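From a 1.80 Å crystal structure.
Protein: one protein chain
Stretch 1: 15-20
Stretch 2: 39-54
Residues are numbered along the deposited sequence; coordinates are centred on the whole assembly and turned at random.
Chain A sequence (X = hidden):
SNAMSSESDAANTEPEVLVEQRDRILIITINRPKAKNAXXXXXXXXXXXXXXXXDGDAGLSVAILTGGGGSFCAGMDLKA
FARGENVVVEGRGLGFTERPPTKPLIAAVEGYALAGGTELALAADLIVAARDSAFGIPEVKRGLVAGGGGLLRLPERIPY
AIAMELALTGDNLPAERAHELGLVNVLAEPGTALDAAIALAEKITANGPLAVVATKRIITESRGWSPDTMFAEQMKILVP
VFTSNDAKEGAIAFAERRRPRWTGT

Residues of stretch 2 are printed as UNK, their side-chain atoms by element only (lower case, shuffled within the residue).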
# COMPACT_ATOMS: atom_id res chain seq x y z
N PRO A 15 6.72 -29.75 -25.90
CA PRO A 15 7.38 -28.76 -25.03
C PRO A 15 6.67 -28.60 -23.69
O PRO A 15 5.44 -28.66 -23.61
CB PRO A 15 7.31 -27.47 -25.84
CG PRO A 15 7.10 -27.92 -27.26
CD PRO A 15 6.26 -29.14 -27.16
N GLU A 16 7.44 -28.38 -22.63
CA GLU A 16 6.87 -28.24 -21.30
C GLU A 16 6.41 -26.80 -21.05
O GLU A 16 5.74 -26.52 -20.06
CB GLU A 16 7.88 -28.69 -20.24
CG GLU A 16 8.25 -30.16 -20.42
CD GLU A 16 9.37 -30.61 -19.52
OE1 GLU A 16 9.31 -30.33 -18.30
OE2 GLU A 16 10.31 -31.27 -20.02
N VAL A 17 6.79 -25.90 -21.96
CA VAL A 17 6.19 -24.58 -22.03
C VAL A 17 5.70 -24.35 -23.46
O VAL A 17 6.48 -24.41 -24.41
CB VAL A 17 7.17 -23.45 -21.63
CG1 VAL A 17 6.52 -22.09 -21.83
CG2 VAL A 17 7.60 -23.61 -20.17
N LEU A 18 4.41 -24.10 -23.61
CA LEU A 18 3.84 -23.86 -24.93
C LEU A 18 3.69 -22.37 -25.15
O LEU A 18 3.40 -21.62 -24.21
CB LEU A 18 2.49 -24.56 -25.08
CG LEU A 18 2.51 -26.07 -24.87
CD1 LEU A 18 1.09 -26.59 -24.74
CD2 LEU A 18 3.24 -26.75 -26.02
N VAL A 19 3.90 -21.94 -26.39
CA VAL A 19 3.80 -20.53 -26.73
C VAL A 19 2.97 -20.35 -28.00
O VAL A 19 3.23 -21.01 -29.01
CB VAL A 19 5.20 -19.90 -26.92
CG1 VAL A 19 5.08 -18.50 -27.43
CG2 VAL A 19 5.96 -19.90 -25.60
N GLU A 20 1.98 -19.48 -27.94
CA GLU A 20 1.15 -19.17 -29.09
C GLU A 20 0.99 -17.67 -29.25
O GLU A 20 0.66 -16.97 -28.29
CB GLU A 20 -0.23 -19.82 -28.97
CG GLU A 20 -1.13 -19.55 -30.17
CD GLU A 20 -2.59 -19.85 -29.89
OE1 GLU A 20 -2.88 -20.53 -28.88
OE2 GLU A 20 -3.45 -19.40 -30.68
N UNK A 39 7.64 -25.99 -11.63
CA UNK A 39 8.74 -25.47 -12.43
C UNK A 39 10.00 -26.31 -12.26
O UNK A 39 10.60 -26.34 -11.19
c UNK A 39 9.05 -24.00 -12.06
c UNK A 39 10.20 -23.46 -12.92
c UNK A 39 7.79 -23.14 -12.21
N UNK A 40 10.39 -27.01 -13.33
CA UNK A 40 11.69 -27.66 -13.39
C UNK A 40 12.63 -26.84 -14.28
O UNK A 40 12.31 -25.70 -14.64
n UNK A 40 10.75 -30.41 -15.77
c UNK A 40 11.57 -29.10 -13.90
c UNK A 40 10.94 -29.19 -15.28
o UNK A 40 10.63 -28.17 -15.91
N UNK A 41 13.77 -27.42 -14.64
CA UNK A 41 14.74 -26.72 -15.49
C UNK A 41 14.13 -26.36 -16.84
O UNK A 41 14.30 -25.24 -17.32
c UNK A 41 15.99 -27.57 -15.68
N UNK A 42 13.41 -27.31 -17.44
CA UNK A 42 12.79 -27.10 -18.75
C UNK A 42 11.78 -25.95 -18.72
O UNK A 42 11.77 -25.09 -19.61
c UNK A 42 12.11 -28.39 -19.22
N UNK A 43 10.93 -25.93 -17.69
CA UNK A 43 9.94 -24.87 -17.57
C UNK A 43 10.60 -23.52 -17.30
O UNK A 43 10.22 -22.50 -17.86
c UNK A 43 8.06 -26.37 -16.84
c UNK A 43 8.91 -25.16 -16.46
c UNK A 43 8.02 -23.94 -16.23
N UNK A 44 11.61 -23.52 -16.43
CA UNK A 44 12.33 -22.29 -16.11
C UNK A 44 12.93 -21.68 -17.38
O UNK A 44 12.74 -20.49 -17.65
c UNK A 44 13.43 -22.56 -15.08
o UNK A 44 14.08 -21.36 -14.73
N UNK A 45 13.64 -22.50 -18.15
CA UNK A 45 14.22 -22.05 -19.41
C UNK A 45 13.16 -21.62 -20.41
O UNK A 45 13.31 -20.61 -21.11
c UNK A 45 15.09 -23.14 -20.04
n UNK A 45 18.49 -20.81 -24.26
n UNK A 45 17.16 -20.96 -22.39
c UNK A 45 18.15 -21.43 -23.14
n UNK A 45 18.81 -22.52 -22.77
c UNK A 45 16.71 -21.56 -21.13
c UNK A 45 15.75 -22.73 -21.35
N UNK A 46 12.08 -22.40 -20.49
CA UNK A 46 10.98 -22.11 -21.40
C UNK A 46 10.34 -20.77 -21.12
O UNK A 46 10.03 -20.01 -22.04
N UNK A 47 10.14 -20.47 -19.84
CA UNK A 47 9.58 -19.18 -19.42
C UNK A 47 10.52 -18.03 -19.79
O UNK A 47 10.07 -16.99 -20.27
c UNK A 47 9.30 -19.18 -17.91
c UNK A 47 6.85 -19.62 -18.11
c UNK A 47 8.15 -20.09 -17.47
c UNK A 47 8.03 -20.13 -15.95
N UNK A 48 11.81 -18.22 -19.55
CA UNK A 48 12.80 -17.19 -19.86
C UNK A 48 12.83 -16.90 -21.36
O UNK A 48 12.87 -15.74 -21.77
c UNK A 48 14.18 -17.60 -19.36
N UNK A 49 12.81 -17.97 -22.16
CA UNK A 49 12.80 -17.83 -23.61
C UNK A 49 11.56 -17.07 -24.09
O UNK A 49 11.64 -16.24 -24.99
o UNK A 49 15.21 -19.19 -23.81
c UNK A 49 12.85 -19.20 -24.28
c UNK A 49 14.22 -19.87 -24.15
o UNK A 49 14.29 -21.09 -24.42
N UNK A 50 10.41 -17.37 -23.48
CA UNK A 50 9.15 -16.71 -23.85
C UNK A 50 9.20 -15.21 -23.54
O UNK A 50 8.73 -14.40 -24.34
c UNK A 50 7.98 -17.37 -23.12
N UNK A 51 9.75 -14.85 -22.39
CA UNK A 51 9.88 -13.44 -22.03
C UNK A 51 10.85 -12.73 -22.98
O UNK A 51 10.62 -11.56 -23.34
se UNK A 51 7.46 -13.31 -19.83
c UNK A 51 6.62 -14.70 -18.73
c UNK A 51 10.32 -13.29 -20.57
c UNK A 51 9.34 -13.84 -19.54
N UNK A 52 11.92 -13.41 -23.38
CA UNK A 52 12.86 -12.87 -24.37
C UNK A 52 12.14 -12.64 -25.69
O UNK A 52 12.35 -11.62 -26.36
c UNK A 52 14.06 -13.80 -24.60
o UNK A 52 14.85 -13.05 -22.47
c UNK A 52 14.97 -13.89 -23.39
o UNK A 52 15.82 -14.80 -23.36
N UNK A 53 11.29 -13.58 -26.06
CA UNK A 53 10.53 -13.47 -27.30
C UNK A 53 9.59 -12.28 -27.26
O UNK A 53 9.53 -11.49 -28.21
o UNK A 53 8.33 -16.98 -28.36
c UNK A 53 8.15 -16.00 -29.08
c UNK A 53 8.94 -14.72 -28.85
n UNK A 53 7.27 -15.99 -30.07
c UNK A 53 9.75 -14.75 -27.57
N UNK A 54 8.85 -12.17 -26.16
CA UNK A 54 7.94 -11.05 -25.93
C UNK A 54 8.65 -9.71 -26.12
O UNK A 54 8.22 -8.88 -26.92
c UNK A 54 6.60 -9.85 -24.06
c UNK A 54 5.33 -9.61 -24.88
c UNK A 54 6.30 -9.92 -22.56
c UNK A 54 7.34 -11.11 -24.52

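Position 39 carries three side-chain carbons, one bearing the other two, and none comes near stretch 1; the fork at the first carbon makes it Val39. Position 40 has two carbons, the second holding one oxygen and one nitrogen, the mark of an asparagine. Asn40 lies right before the helix, and its end approaches stretch 1: ND2 of Asn40 donates to OE1 of Glu16 over 2.9 Å, with a nearly straight angle of 165°. OD1 of Asn40 is occupied differently, accepting from the backbone N of position 43 at 2.9 Å and so capping the helix.

Positions 41 and 42 each have a single carbon and are Ala41 and Ala42. The first points away from the strand; the second points toward it, its CB 3.5 Å from OE2 of Glu16. At position 43 three carbons again fork at the first, giving Val43. Its CG1 lies 4.0 Å from CG2 of Val17 and its CG2 lies 4.1 Å from CB of Glu16.

Position 44, one carbon followed by one oxygen, points away and is Ser44, whose hydroxyl is hydrogen-bonded elsewhere in the structure. Position 45 runs through three carbons and a nitrogen to a carbon carrying two more nitrogens, a guanidinium group; Arg45 leads away from the strand, and its NE forms a salt bridge with a side-chain oxygen of position 49 over 3.0 Å.

Position 46 has no side-chain atoms and is Gly46. Its CA sits 3.9 Å from CG2 of Val17, and an ideally placed CB would lie 2.6 Å from that same methyl, a clash. Position 47 has four carbons forked at the second. An isoleucine would branch at the first, so this is Leu47; its CD2 comes within 4.5 Å of CG1 of Val17.

Position 48, a lone carbon out of reach, is Ala48. Position 49 has two carbons, the second with two oxygens: Asp49, the partner of Arg45. Another single carbon at position 50 identifies Ala50, whose CB packs 4.1 Å from CG2 of Val19. The unbranched chain at position 51, with selenium between its second and third carbons, is selenomethionine, Met51. Position 52 repeats the carboxylate pattern and is Asp52; like Met51, it does not reach the strand. Three carbons, the third bearing an oxygen and a nitrogen, make position 53 Gln53, extended (chi1 and chi2 both t), with OE1 3.7 Å from CG1 of Val19. Position 54, four carbons forked at the second and out of reach, is Leu54.

Helix and strand run nearly parallel, at 20°, with their axes 8.5 Å apart at closest approach. Val17 and Val19 point toward the helix, while Leu18 between them makes no contact. The bare backbone of Gly46 leaves room for Val17, bringing their CA atoms to 5.4 Å, and the Glu16–Asn40 hydrogen bond ties the capped start of the helix to stretch 1.

Stretch 2 (39-54) VNAAVSRGLADAMDQL
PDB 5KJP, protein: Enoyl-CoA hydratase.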